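Local atomic coordinates of fanconi-associated nuclease 1 homolog (PDB entry 5Y7Q), a protein that belongs to the Fanconi-associated nuclease 1 family and joins helix-turn-helix, SAP and VRR-NUC regions in one nucleic-acid-binding chain. Residues N412-L417 against F485-L491. Numbering follows the deposited sequence.
Sequences NSLFGL and FVYWELL
F415 and F485 meet as a T-shaped pair where helix 409-418 packs against a loop of the VRR-NUC region, a worked example of a helix whose face is covered by an irregular chain. The F415 edge, led by CE2, points at the F485 face, with centroids 5.1 Å apart and planes at 71°. With its CG anti to the backbone N (chi1 168°), F415 brings its ring to F485, while F512 of helix 505-517 meets it edge-to-face as well. At G416 the loop runs close to the helix backbone, and V486 CG2 sits 3.7 Å from G416 CA. Beyond it the side chain of L417 spreads its two methyls, CD2 going to W488 CH2 and CD1 meeting L491 CD2 tip to tip at 3.8 Å. This side is buried, closed further by I471 and Y475 of helix 467-478. The Y487 side is looser and partly exposed; there a water links Y487 OH to N412 ND2, which also donates to R523 O. Between the two regions, S413 OG is gripped twice, by G409 O and by a nearly straight bond (168°) from Y487 N, 3.0 Å from S413 OG.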
ATOM      1  N   ASN A 412     -17.941  -5.056   3.091  1.00 54.78           N
ATOM      2  CA  ASN A 412     -16.664  -5.433   3.690  1.00 55.56           C
ATOM      3  C   ASN A 412     -16.682  -5.186   5.186  1.00 56.86           C
ATOM      4  O   ASN A 412     -16.222  -6.031   5.959  1.00 55.80           O
ATOM      5  CB  ASN A 412     -15.505  -4.687   3.046  1.00 50.50           C
ATOM      6  CG  ASN A 412     -15.272  -5.116   1.627  1.00 60.35           C
ATOM      7  OD1 ASN A 412     -16.001  -5.956   1.110  1.00 75.93           O
ATOM      8  ND2 ASN A 412     -14.283  -4.522   0.974  1.00 58.03           N
ATOM      9  N   SER A 413     -17.260  -4.063   5.623  1.00 49.54           N
ATOM     10  CA  SER A 413     -17.301  -3.803   7.054  1.00 43.10           C
ATOM     11  C   SER A 413     -18.054  -4.899   7.783  1.00 54.20           C
ATOM     12  O   SER A 413     -17.539  -5.484   8.736  1.00 69.07           O
ATOM     13  CB  SER A 413     -17.919  -2.442   7.322  1.00 45.02           C
ATOM     14  OG  SER A 413     -16.994  -1.434   6.956  1.00 51.26           O
ATOM     15  N   LEU A 414     -19.275  -5.204   7.343  1.00 56.69           N
ATOM     16  CA  LEU A 414     -20.038  -6.267   7.986  1.00 54.05           C
ATOM     17  C   LEU A 414     -19.226  -7.554   8.059  1.00 52.57           C
ATOM     18  O   LEU A 414     -19.266  -8.272   9.069  1.00 57.23           O
ATOM     19  CB  LEU A 414     -21.353  -6.486   7.234  1.00 60.14           C
ATOM     20  CG  LEU A 414     -22.314  -5.303   7.316  1.00 57.70           C
ATOM     21  CD1 LEU A 414     -23.439  -5.484   6.346  1.00 62.40           C
ATOM     22  CD2 LEU A 414     -22.843  -5.179   8.711  1.00 53.87           C
ATOM     23  N   PHE A 415     -18.454  -7.846   7.011  1.00 53.94           N
ATOM     24  CA  PHE A 415     -17.610  -9.037   7.038  1.00 55.83           C
ATOM     25  C   PHE A 415     -16.527  -8.922   8.104  1.00 58.60           C
ATOM     26  O   PHE A 415     -16.288  -9.862   8.878  1.00 63.34           O
ATOM     27  CB  PHE A 415     -16.972  -9.258   5.679  1.00 52.24           C
ATOM     28  CG  PHE A 415     -15.885 -10.271   5.698  1.00 53.76           C
ATOM     29  CD1 PHE A 415     -16.182 -11.617   5.866  1.00 63.62           C
ATOM     30  CD2 PHE A 415     -14.566  -9.892   5.544  1.00 51.18           C
ATOM     31  CE1 PHE A 415     -15.175 -12.576   5.876  1.00 69.06           C
ATOM     32  CE2 PHE A 415     -13.552 -10.836   5.560  1.00 61.59           C
ATOM     33  CZ  PHE A 415     -13.858 -12.186   5.725  1.00 67.49           C
ATOM     34  N   GLY A 416     -15.857  -7.777   8.164  1.00 48.53           N
ATOM     35  CA  GLY A 416     -14.769  -7.636   9.102  1.00 51.03           C
ATOM     36  C   GLY A 416     -15.245  -7.610  10.533  1.00 56.40           C
ATOM     37  O   GLY A 416     -14.522  -8.039  11.442  1.00 66.12           O
ATOM     38  N   LEU A 417     -16.463  -7.115  10.755  1.00 49.59           N
ATOM     39  CA  LEU A 417     -17.036  -7.145  12.089  1.00 49.77           C
ATOM     40  C   LEU A 417     -17.383  -8.567  12.495  1.00 61.30           C
ATOM     41  O   LEU A 417     -17.024  -9.016  13.594  1.00 67.42           O
ATOM     42  CB  LEU A 417     -18.260  -6.239  12.148  1.00 47.87           C
ATOM     43  CG  LEU A 417     -17.763  -4.794  12.236  1.00 61.48           C
ATOM     44  CD1 LEU A 417     -18.915  -3.828  11.972  1.00 58.74           C
ATOM     45  CD2 LEU A 417     -17.064  -4.515  13.607  1.00 46.22           C
ATOM     46  N   PHE A 485     -10.731  -4.646   6.726  1.00 53.10           N
ATOM     47  CA  PHE A 485     -12.040  -4.562   6.078  1.00 54.03           C
ATOM     48  C   PHE A 485     -13.052  -3.584   6.683  1.00 63.74           C
ATOM     49  O   PHE A 485     -14.145  -3.443   6.116  1.00 66.91           O
ATOM     50  CB  PHE A 485     -12.687  -5.941   6.026  1.00 48.78           C
ATOM     51  CG  PHE A 485     -11.825  -6.974   5.417  1.00 53.91           C
ATOM     52  CD1 PHE A 485     -11.316  -8.012   6.189  1.00 57.85           C
ATOM     53  CD2 PHE A 485     -11.509  -6.918   4.078  1.00 54.08           C
ATOM     54  CE1 PHE A 485     -10.514  -8.982   5.630  1.00 53.90           C
ATOM     55  CE2 PHE A 485     -10.706  -7.892   3.505  1.00 58.22           C
ATOM     56  CZ  PHE A 485     -10.202  -8.924   4.288  1.00 57.27           C
ATOM     57  N   VAL A 486     -12.768  -2.922   7.804  1.00 55.58           N
ATOM     58  CA  VAL A 486     -13.813  -2.190   8.520  1.00 43.02           C
ATOM     59  C   VAL A 486     -13.553  -0.701   8.395  1.00 46.47           C
ATOM     60  O   VAL A 486     -12.553  -0.193   8.918  1.00 53.22           O
ATOM     61  CB  VAL A 486     -13.910  -2.603   9.995  1.00 41.74           C
ATOM     62  CG1 VAL A 486     -14.922  -1.723  10.710  1.00 39.38           C
ATOM     63  CG2 VAL A 486     -14.299  -4.073  10.107  1.00 39.42           C
ATOM     64  N   TYR A 487     -14.477   0.001   7.734  1.00 47.81           N
ATOM     65  CA  TYR A 487     -14.405   1.444   7.544  1.00 57.47           C
ATOM     66  C   TYR A 487     -15.361   2.080   8.556  1.00 56.92           C
ATOM     67  O   TYR A 487     -16.540   2.263   8.261  1.00 61.86           O
ATOM     68  CB  TYR A 487     -14.826   1.816   6.116  1.00 65.27           C
ATOM     69  CG  TYR A 487     -14.123   1.116   4.946  1.00 66.19           C
ATOM     70  CD1 TYR A 487     -13.352   1.845   4.040  1.00 72.56           C
ATOM     71  CD2 TYR A 487     -14.257  -0.245   4.726  1.00 64.98           C
ATOM     72  CE1 TYR A 487     -12.712   1.241   2.969  1.00 70.54           C
ATOM     73  CE2 TYR A 487     -13.631  -0.859   3.656  1.00 76.20           C
ATOM     74  CZ  TYR A 487     -12.855  -0.109   2.780  1.00 82.41           C
ATOM     75  OH  TYR A 487     -12.224  -0.721   1.713  1.00 89.99           O
ATOM     76  N   TRP A 488     -14.825   2.561   9.682  1.00 58.94           N
ATOM     77  CA  TRP A 488     -15.651   3.072  10.778  1.00 60.76           C
ATOM     78  C   TRP A 488     -16.187   4.465  10.489  1.00 61.84           C
ATOM     79  O   TRP A 488     -17.256   4.843  10.989  1.00 63.06           O
ATOM     80  CB  TRP A 488     -14.857   3.156  12.085  1.00 57.31           C
ATOM     81  CG  TRP A 488     -14.142   1.947  12.492  1.00 58.23           C
ATOM     82  CD1 TRP A 488     -12.827   1.675  12.275  1.00 45.54           C
ATOM     83  CD2 TRP A 488     -14.677   0.827  13.228  1.00 61.90           C
ATOM     84  NE1 TRP A 488     -12.512   0.456  12.820  1.00 58.48           N
ATOM     85  CE2 TRP A 488     -13.627  -0.086  13.407  1.00 55.88           C
ATOM     86  CE3 TRP A 488     -15.944   0.512  13.745  1.00 65.47           C
ATOM     87  CZ2 TRP A 488     -13.801  -1.301  14.059  1.00 55.95           C
ATOM     88  CZ3 TRP A 488     -16.113  -0.693  14.412  1.00 60.80           C
ATOM     89  CH2 TRP A 488     -15.044  -1.580  14.566  1.00 61.56           C
ATOM     90  N   GLU A 489     -15.389   5.269   9.795  1.00 63.78           N
ATOM     91  CA  GLU A 489     -15.811   6.607   9.419  1.00 77.61           C
ATOM     92  C   GLU A 489     -17.107   6.536   8.625  1.00 75.02           C
ATOM     93  O   GLU A 489     -18.022   7.348   8.819  1.00 74.39           O
ATOM     94  CB  GLU A 489     -14.687   7.276   8.616  1.00 94.29           C
ATOM     95  CG  GLU A 489     -13.222   6.771   8.971  1.00110.65           C
ATOM     96  CD  GLU A 489     -12.850   5.359   8.394  1.00108.25           C
ATOM     97  OE1 GLU A 489     -13.455   4.956   7.357  1.00100.24           O
ATOM     98  OE2 GLU A 489     -11.964   4.662   8.987  1.00 94.82           O
ATOM     99  N   LEU A 490     -17.211   5.527   7.759  1.00 65.16           N
ATOM    100  CA  LEU A 490     -18.330   5.332   6.857  1.00 57.10           C
ATOM    101  C   LEU A 490     -19.524   4.673   7.526  1.00 67.11           C
ATOM    102  O   LEU A 490     -20.659   4.865   7.059  1.00 66.72           O
ATOM    103  CB  LEU A 490     -17.877   4.473   5.680  1.00 56.67           C
ATOM    104  CG  LEU A 490     -18.984   3.817   4.863  1.00 64.26           C
ATOM    105  CD1 LEU A 490     -19.618   4.852   3.954  1.00 74.19           C
ATOM    106  CD2 LEU A 490     -18.465   2.641   4.075  1.00 65.96           C
ATOM    107  N   LEU A 491     -19.305   3.896   8.597  1.00 66.35           N
ATOM    108  CA  LEU A 491     -20.354   3.043   9.141  1.00 53.77           C
ATOM    109  C   LEU A 491     -20.851   3.639  10.452  1.00 56.45           C
ATOM    110  O   LEU A 491     -20.496   3.171  11.538  1.00 62.59           O
ATOM    111  CB  LEU A 491     -19.789   1.621   9.330  1.00 49.19           C
ATOM    112  CG  LEU A 491     -20.657   0.484   9.873  1.00 57.59           C
ATOM    113  CD1 LEU A 491     -21.883   0.345   9.019  1.00 55.72           C
ATOM    114  CD2 LEU A 491     -19.872  -0.796   9.847  1.00 57.42           C
TER
HETATM  115  O   HOH W   1     -11.441  -3.342   1.631  1.00 38.86           O